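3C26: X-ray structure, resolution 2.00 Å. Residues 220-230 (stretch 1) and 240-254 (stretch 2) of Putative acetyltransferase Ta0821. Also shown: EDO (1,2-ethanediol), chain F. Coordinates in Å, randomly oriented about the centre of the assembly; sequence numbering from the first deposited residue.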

ATOM      1  N   ASN A 220      20.260  -7.590   1.926  1.00 20.98           N
ATOM      2  CA  ASN A 220      20.511  -8.100   3.286  1.00 21.06           C
ATOM      3  C   ASN A 220      21.502  -7.269   4.096  1.00 21.58           C
ATOM      4  O   ASN A 220      21.500  -7.290   5.326  1.00 22.04           O
ATOM      5  CB  ASN A 220      21.002  -9.540   3.203  1.00 20.25           C
ATOM      6  CG  ASN A 220      19.896 -10.511   2.766  1.00 21.36           C
ATOM      7  OD1 ASN A 220      18.864 -10.591   3.418  1.00 23.81           O
ATOM      8  ND2 ASN A 220      20.108 -11.227   1.660  1.00 21.52           N
ATOM      9  N   ASP A 221      22.373  -6.586   3.372  1.00 21.83           N
ATOM     10  CA  ASP A 221      23.395  -5.712   3.941  1.00 23.03           C
ATOM     11  C   ASP A 221      24.026  -4.844   2.861  1.00 23.48           C
ATOM     12  O   ASP A 221      24.119  -5.206   1.684  1.00 21.67           O
ATOM     13  CB  ASP A 221      24.497  -6.488   4.695  1.00 22.99           C
ATOM     14  CG  ASP A 221      25.234  -5.602   5.743  1.00 24.37           C
ATOM     15  OD1 ASP A 221      24.972  -4.357   5.787  1.00 18.83           O
ATOM     16  OD2 ASP A 221      26.017  -6.178   6.535  1.00 23.06           O
ATOM     17  N   SER A 222      24.410  -3.658   3.286  1.00 24.72           N
ATOM     18  CA  SER A 222      25.097  -2.716   2.399  1.00 26.34           C
ATOM     19  C   SER A 222      25.676  -1.563   3.197  1.00 27.86           C
ATOM     20  O   SER A 222      25.056  -1.138   4.157  1.00 29.26           O
ATOM     21  CB  SER A 222      24.156  -2.149   1.333  1.00 25.64           C
ATOM     22  OG  SER A 222      24.869  -1.171   0.589  1.00 25.52           O
ATOM     23  N   ASP A 223      26.846  -1.067   2.814  1.00 28.70           N
ATOM     24  CA  ASP A 223      27.387   0.094   3.508  1.00 30.04           C
ATOM     25  C   ASP A 223      26.739   1.332   2.955  1.00 30.85           C
ATOM     26  O   ASP A 223      26.799   2.371   3.574  1.00 32.32           O
ATOM     27  CB  ASP A 223      28.920   0.196   3.402  1.00 30.56           C
ATOM     28  N   ASP A 224      26.098   1.203   1.795  1.00 30.97           N
ATOM     29  CA  ASP A 224      25.386   2.336   1.163  1.00 30.38           C
ATOM     30  C   ASP A 224      24.241   1.874   0.266  1.00 30.07           C
ATOM     31  O   ASP A 224      24.365   1.815  -0.963  1.00 29.30           O
ATOM     32  CB  ASP A 224      26.367   3.212   0.373  1.00 30.78           C
ATOM     33  CG  ASP A 224      25.705   4.398  -0.279  1.00 30.15           C
ATOM     34  OD1 ASP A 224      24.518   4.664  -0.008  1.00 30.63           O
ATOM     35  OD2 ASP A 224      26.382   5.047  -1.089  1.00 27.80           O
ATOM     36  N   ALA A 225      23.117   1.571   0.904  1.00 29.86           N
ATOM     37  CA  ALA A 225      21.954   1.023   0.166  1.00 30.18           C
ATOM     38  C   ALA A 225      21.400   2.017  -0.846  1.00 30.49           C
ATOM     39  O   ALA A 225      20.994   1.631  -1.934  1.00 30.08           O
ATOM     40  CB  ALA A 225      20.833   0.526   1.120  1.00 29.66           C
ATOM     41  N   SER A 226      21.399   3.301  -0.502  1.00 30.91           N
ATOM     42  CA  SER A 226      20.909   4.316  -1.478  1.00 30.71           C
ATOM     43  C   SER A 226      21.631   4.202  -2.817  1.00 29.81           C
ATOM     44  O   SER A 226      21.019   4.216  -3.877  1.00 28.60           O
ATOM     45  CB  SER A 226      21.088   5.742  -0.961  1.00 30.51           C
ATOM     46  OG  SER A 226      20.267   5.956   0.164  1.00 32.24           O
ATOM     47  N   SER A 227      22.953   4.082  -2.759  1.00 29.67           N
ATOM     48  CA  SER A 227      23.754   4.031  -4.006  1.00 29.27           C
ATOM     49  C   SER A 227      23.514   2.746  -4.752  1.00 28.84           C
ATOM     50  O   SER A 227      23.482   2.705  -5.991  1.00 28.44           O
ATOM     51  CB  SER A 227      25.261   4.154  -3.734  1.00 29.78           C
ATOM     52  OG  SER A 227      25.608   5.489  -3.457  1.00 29.90           O
ATOM     53  N   PHE A 228      23.357   1.681  -3.978  1.00 28.08           N
ATOM     54  CA  PHE A 228      23.098   0.370  -4.574  1.00 27.59           C
ATOM     55  C   PHE A 228      21.769   0.404  -5.354  1.00 28.16           C
ATOM     56  O   PHE A 228      21.645  -0.081  -6.483  1.00 28.67           O
ATOM     57  CB  PHE A 228      23.094  -0.749  -3.517  1.00 26.96           C
ATOM     58  CG  PHE A 228      22.946  -2.102  -4.122  1.00 25.85           C
ATOM     59  CD1 PHE A 228      24.054  -2.809  -4.551  1.00 25.77           C
ATOM     60  CD2 PHE A 228      21.670  -2.640  -4.350  1.00 26.05           C
ATOM     61  CE1 PHE A 228      23.904  -4.056  -5.173  1.00 27.31           C
ATOM     62  CE2 PHE A 228      21.512  -3.851  -4.975  1.00 24.55           C
ATOM     63  CZ  PHE A 228      22.632  -4.562  -5.397  1.00 25.03           C
ATOM     64  N   ILE A 229      20.769   1.014  -4.757  1.00 28.93           N
ATOM     65  CA  ILE A 229      19.470   1.083  -5.411  1.00 28.86           C
ATOM     66  C   ILE A 229      19.514   1.998  -6.613  1.00 29.79           C
ATOM     67  O   ILE A 229      18.944   1.712  -7.661  1.00 29.25           O
ATOM     68  CB  ILE A 229      18.386   1.585  -4.452  1.00 29.17           C
ATOM     69  CG1 ILE A 229      18.013   0.468  -3.486  1.00 28.16           C
ATOM     70  CG2 ILE A 229      17.177   2.019  -5.218  1.00 27.57           C
ATOM     71  CD1 ILE A 229      17.268   0.955  -2.334  1.00 28.59           C
ATOM     72  N   GLU A 230      20.177   3.128  -6.441  1.00 30.63           N
ATOM     73  CA  GLU A 230      20.226   4.139  -7.512  1.00 31.31           C
ATOM     74  C   GLU A 230      20.898   3.578  -8.762  1.00 31.68           C
ATOM     75  O   GLU A 230      20.502   3.885  -9.885  1.00 32.23           O
ATOM     76  CB  GLU A 230      20.933   5.404  -7.055  1.00 31.93           C
ATOM     77  CG  GLU A 230      21.225   6.371  -8.192  1.00 33.20           C
ATOM     78  CD  GLU A 230      19.951   6.937  -8.804  1.00 38.72           C
ATOM     79  OE1 GLU A 230      18.890   6.834  -8.155  1.00 39.66           O
ATOM     80  OE2 GLU A 230      20.017   7.512  -9.924  1.00 40.47           O
TER
HETATM   81  C1  EDO F 270       7.988   0.149   6.894  1.00 43.72           C
HETATM   82  O1  EDO F 270       8.659  -0.977   7.499  1.00 43.68           O
HETATM   83  C2  EDO F 270       7.008  -0.262   5.790  1.00 42.87           C
HETATM   84  O2  EDO F 270       5.691  -0.468   6.320  1.00 42.22           O
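Stretch 2 (240-254) TFYVRKALANGLPYV

A helix packed on a strand and the turns that follow it can combine a polar anchor with a longer apolar seam, and this pair is a clear example. Stretch 2 leaves strand 240-243, passes Arg-244 at the N-cap of a short helix beginning at Lys-245, and then makes a type I turn from Ala-248 to Leu-251. Helix 225-230 runs nearly antiparallel to the strand, at 164°, with the axes 10.7 Å apart at closest approach. Together the stretches bury 673 Å².

The polar anchor is a forked hydrogen bond: Arg-244 NE and NH2 both donate to Asn-220 O, at 2.9 and 3.2 Å, so the carbonyl meets the guanidinium at its edge, near its plane.

The apolar seam centres on Ile-229. Its CG1 lies 3.9 Å from the centroid of the Phe-241 ring, 13° off the normal, a CH-pi contact over one face, while Phe-228 CE2 approaches Phe-241 CE2 at the ring edge (4.0 Å). Ile-229 CD1 reaches Leu-251 CD1 at 3.5 Å and Val-243 CG2 at 4.2 Å. One helical turn earlier, Ala-225 CB rests against Leu-251 CD2 (4.2 Å) and Leu-247 CD1 (4.4 Å).

Water completes the contact, donating to Ser-226 O (2.7 Å from the water O) and hydrogen-bonding Tyr-253 OH (2.5 Å from the same O).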

ATOM      1  N   THR A 240      12.432  -4.652  -8.221  1.00 21.30           N
ATOM      2  CA  THR A 240      11.945  -4.606  -6.834  1.00 20.68           C
ATOM      3  C   THR A 240      13.038  -4.981  -5.840  1.00 21.23           C
ATOM      4  O   THR A 240      13.681  -6.064  -5.907  1.00 20.53           O
ATOM      5  CB  THR A 240      10.716  -5.565  -6.599  1.00 20.34           C
ATOM      6  OG1 THR A 240       9.748  -5.458  -7.682  1.00 22.17           O
ATOM      7  CG2 THR A 240      10.025  -5.300  -5.239  1.00 19.42           C
ATOM      8  N   PHE A 241      13.224  -4.054  -4.911  1.00 21.98           N
ATOM      9  CA  PHE A 241      14.165  -4.220  -3.819  1.00 22.47           C
ATOM     10  C   PHE A 241      13.422  -4.461  -2.558  1.00 23.12           C
ATOM     11  O   PHE A 241      12.519  -3.715  -2.200  1.00 22.11           O
ATOM     12  CB  PHE A 241      15.018  -2.978  -3.614  1.00 22.82           C
ATOM     13  CG  PHE A 241      15.838  -2.601  -4.810  1.00 22.62           C
ATOM     14  CD1 PHE A 241      15.277  -1.842  -5.829  1.00 23.37           C
ATOM     15  CD2 PHE A 241      17.164  -3.014  -4.939  1.00 20.10           C
ATOM     16  CE1 PHE A 241      16.007  -1.488  -6.925  1.00 21.56           C
ATOM     17  CE2 PHE A 241      17.902  -2.648  -6.056  1.00 17.82           C
ATOM     18  CZ  PHE A 241      17.336  -1.885  -7.033  1.00 19.51           C
ATOM     19  N   TYR A 242      13.839  -5.547  -1.903  1.00 23.05           N
ATOM     20  CA  TYR A 242      13.392  -5.900  -0.563  1.00 22.65           C
ATOM     21  C   TYR A 242      14.587  -5.607   0.306  1.00 21.88           C
ATOM     22  O   TYR A 242      15.600  -6.276   0.221  1.00 22.10           O
ATOM     23  CB  TYR A 242      12.995  -7.356  -0.502  1.00 22.25           C
ATOM     24  CG  TYR A 242      11.813  -7.733  -1.382  1.00 20.74           C
ATOM     25  CD1 TYR A 242      11.973  -8.066  -2.716  1.00 17.48           C
ATOM     26  CD2 TYR A 242      10.556  -7.797  -0.853  1.00 19.20           C
ATOM     27  CE1 TYR A 242      10.917  -8.450  -3.478  1.00 20.18           C
ATOM     28  CE2 TYR A 242       9.477  -8.193  -1.606  1.00 20.47           C
ATOM     29  CZ  TYR A 242       9.653  -8.505  -2.923  1.00 19.06           C
ATOM     30  OH  TYR A 242       8.545  -8.835  -3.668  1.00 20.05           O
ATOM     31  N   VAL A 243      14.472  -4.559   1.102  1.00 21.59           N
ATOM     32  CA  VAL A 243      15.604  -4.017   1.862  1.00 21.15           C
ATOM     33  C   VAL A 243      15.436  -4.194   3.353  1.00 21.48           C
ATOM     34  O   VAL A 243      14.407  -3.909   3.891  1.00 19.99           O
ATOM     35  CB  VAL A 243      15.836  -2.520   1.527  1.00 21.67           C
ATOM     36  CG1 VAL A 243      17.091  -1.990   2.214  1.00 19.72           C
ATOM     37  CG2 VAL A 243      15.977  -2.317   0.026  1.00 19.72           C
ATOM     38  N   ARG A 244      16.467  -4.733   3.997  1.00 20.87           N
ATOM     39  CA  ARG A 244      16.391  -4.995   5.406  1.00 21.63           C
ATOM     40  C   ARG A 244      16.079  -3.692   6.141  1.00 21.71           C
ATOM     41  O   ARG A 244      16.672  -2.657   5.884  1.00 21.87           O
ATOM     42  CB  ARG A 244      17.666  -5.680   5.943  1.00 21.57           C
ATOM     43  CG  ARG A 244      17.501  -6.142   7.420  1.00 22.05           C
ATOM     44  CD  ARG A 244      18.814  -6.484   8.063  1.00 24.01           C
ATOM     45  NE  ARG A 244      19.552  -7.557   7.404  1.00 22.10           N
ATOM     46  CZ  ARG A 244      19.436  -8.857   7.657  1.00 22.12           C
ATOM     47  NH1 ARG A 244      18.562  -9.314   8.510  1.00 22.57           N
ATOM     48  NH2 ARG A 244      20.200  -9.704   7.008  1.00 22.45           N
ATOM     49  N   LYS A 245      15.114  -3.761   7.044  1.00 22.86           N
ATOM     50  CA  LYS A 245      14.612  -2.573   7.790  1.00 22.94           C
ATOM     51  C   LYS A 245      15.702  -1.579   8.274  1.00 23.95           C
ATOM     52  O   LYS A 245      15.613  -0.343   8.056  1.00 23.56           O
ATOM     53  CB  LYS A 245      13.744  -3.050   8.952  1.00 22.40           C
ATOM     54  CG  LYS A 245      13.107  -1.962   9.756  1.00 27.60           C
ATOM     55  CD  LYS A 245      12.228  -1.134   8.893  1.00 31.32           C
ATOM     56  CE  LYS A 245      11.153  -0.426   9.676  1.00 35.76           C
ATOM     57  NZ  LYS A 245      10.320   0.461   8.798  1.00 38.50           N
ATOM     58  N   ALA A 246      16.754  -2.127   8.860  1.00 24.05           N
ATOM     59  CA  ALA A 246      17.785  -1.300   9.477  1.00 25.14           C
ATOM     60  C   ALA A 246      18.468  -0.459   8.447  1.00 26.04           C
ATOM     61  O   ALA A 246      18.950   0.634   8.769  1.00 26.27           O
ATOM     62  CB  ALA A 246      18.805  -2.120  10.251  1.00 24.99           C
ATOM     63  N   LEU A 247      18.486  -0.944   7.208  1.00 26.74           N
ATOM     64  CA  LEU A 247      19.100  -0.204   6.100  1.00 27.46           C
ATOM     65  C   LEU A 247      18.123   0.771   5.449  1.00 28.94           C
ATOM     66  O   LEU A 247      18.503   1.806   4.880  1.00 28.72           O
ATOM     67  CB  LEU A 247      19.537  -1.156   4.997  1.00 28.15           C
ATOM     68  CG  LEU A 247      20.533  -2.264   5.261  1.00 29.52           C
ATOM     69  CD1 LEU A 247      20.915  -2.794   3.935  1.00 32.56           C
ATOM     70  CD2 LEU A 247      21.735  -1.730   5.940  1.00 32.17           C
ATOM     71  N   ALA A 248      16.858   0.373   5.480  1.00 29.54           N
ATOM     72  CA  ALA A 248      15.757   1.085   4.788  1.00 30.14           C
ATOM     73  C   ALA A 248      15.546   2.435   5.452  1.00 30.78           C
ATOM     74  O   ALA A 248      15.067   3.424   4.887  1.00 31.01           O
ATOM     75  CB  ALA A 248      14.478   0.242   4.850  1.00 29.36           C
ATOM     76  N   ASN A 249      15.996   2.460   6.677  1.00 31.90           N
ATOM     77  CA  ASN A 249      15.813   3.606   7.535  1.00 31.76           C
ATOM     78  C   ASN A 249      16.640   4.767   7.021  1.00 31.32           C
ATOM     79  O   ASN A 249      16.355   5.920   7.290  1.00 32.07           O
ATOM     80  CB  ASN A 249      16.146   3.233   8.998  1.00 33.25           C
ATOM     81  CG  ASN A 249      15.102   2.289   9.620  1.00 33.51           C
ATOM     82  OD1 ASN A 249      13.966   2.198   9.156  1.00 37.33           O
ATOM     83  ND2 ASN A 249      15.487   1.600  10.675  1.00 35.55           N
ATOM     84  N   GLY A 250      17.649   4.460   6.227  1.00 31.14           N
ATOM     85  CA  GLY A 250      18.554   5.490   5.685  1.00 30.02           C
ATOM     86  C   GLY A 250      18.271   5.836   4.217  1.00 29.78           C
ATOM     87  O   GLY A 250      19.009   6.563   3.572  1.00 29.52           O
ATOM     88  N   LEU A 251      17.166   5.341   3.698  1.00 28.90           N
ATOM     89  CA  LEU A 251      16.778   5.619   2.306  1.00 28.04           C
ATOM     90  C   LEU A 251      15.801   6.814   2.244  1.00 28.40           C
ATOM     91  O   LEU A 251      15.026   7.012   3.160  1.00 28.53           O
ATOM     92  CB  LEU A 251      16.120   4.384   1.666  1.00 27.98           C
ATOM     93  CG  LEU A 251      17.018   3.194   1.339  1.00 28.10           C
ATOM     94  CD1 LEU A 251      16.179   1.979   0.865  1.00 27.62           C
ATOM     95  CD2 LEU A 251      18.079   3.530   0.314  1.00 24.87           C
ATOM     96  N   PRO A 252      15.823   7.614   1.158  1.00 28.71           N
ATOM     97  CA  PRO A 252      14.861   8.746   1.064  1.00 28.75           C
ATOM     98  C   PRO A 252      13.394   8.370   0.880  1.00 28.97           C
ATOM     99  O   PRO A 252      12.510   9.029   1.386  1.00 29.97           O
ATOM    100  CB  PRO A 252      15.314   9.506  -0.197  1.00 28.37           C
ATOM    101  CG  PRO A 252      16.189   8.575  -0.939  1.00 28.97           C
ATOM    102  CD  PRO A 252      16.874   7.729   0.137  1.00 29.06           C
ATOM    103  N   TYR A 253      13.133   7.333   0.131  1.00 29.70           N
ATOM    104  CA  TYR A 253      11.765   6.929  -0.141  1.00 30.27           C
ATOM    105  C   TYR A 253      11.244   6.222   1.072  1.00 29.75           C
ATOM    106  O   TYR A 253      11.956   5.463   1.706  1.00 28.75           O
ATOM    107  CB  TYR A 253      11.690   5.937  -1.292  1.00 31.86           C
ATOM    108  CG  TYR A 253      12.885   5.952  -2.169  1.00 35.12           C
ATOM    109  CD1 TYR A 253      13.990   5.165  -1.859  1.00 38.81           C
ATOM    110  CD2 TYR A 253      12.941   6.756  -3.288  1.00 39.96           C
ATOM    111  CE1 TYR A 253      15.115   5.170  -2.630  1.00 41.84           C
ATOM    112  CE2 TYR A 253      14.085   6.762  -4.084  1.00 42.46           C
ATOM    113  CZ  TYR A 253      15.158   5.961  -3.745  1.00 43.93           C
ATOM    114  OH  TYR A 253      16.301   5.954  -4.517  1.00 49.46           O
ATOM    115  N   VAL A 254       9.992   6.499   1.388  1.00 29.36           N
ATOM    116  CA  VAL A 254       9.286   5.807   2.440  1.00 29.77           C
ATOM    117  C   VAL A 254       8.345   4.766   1.802  1.00 30.69           C
ATOM    118  O   VAL A 254       7.379   5.137   1.144  1.00 29.78           O
ATOM    119  CB  VAL A 254       8.452   6.773   3.233  1.00 29.45           C
ATOM    120  CG1 VAL A 254       7.630   6.043   4.288  1.00 30.19           C
ATOM    121  CG2 VAL A 254       9.339   7.844   3.843  1.00 30.77           C
TER
HETATM  122  O   HOH W   1      18.608   5.513  -3.795  1.00 43.75           O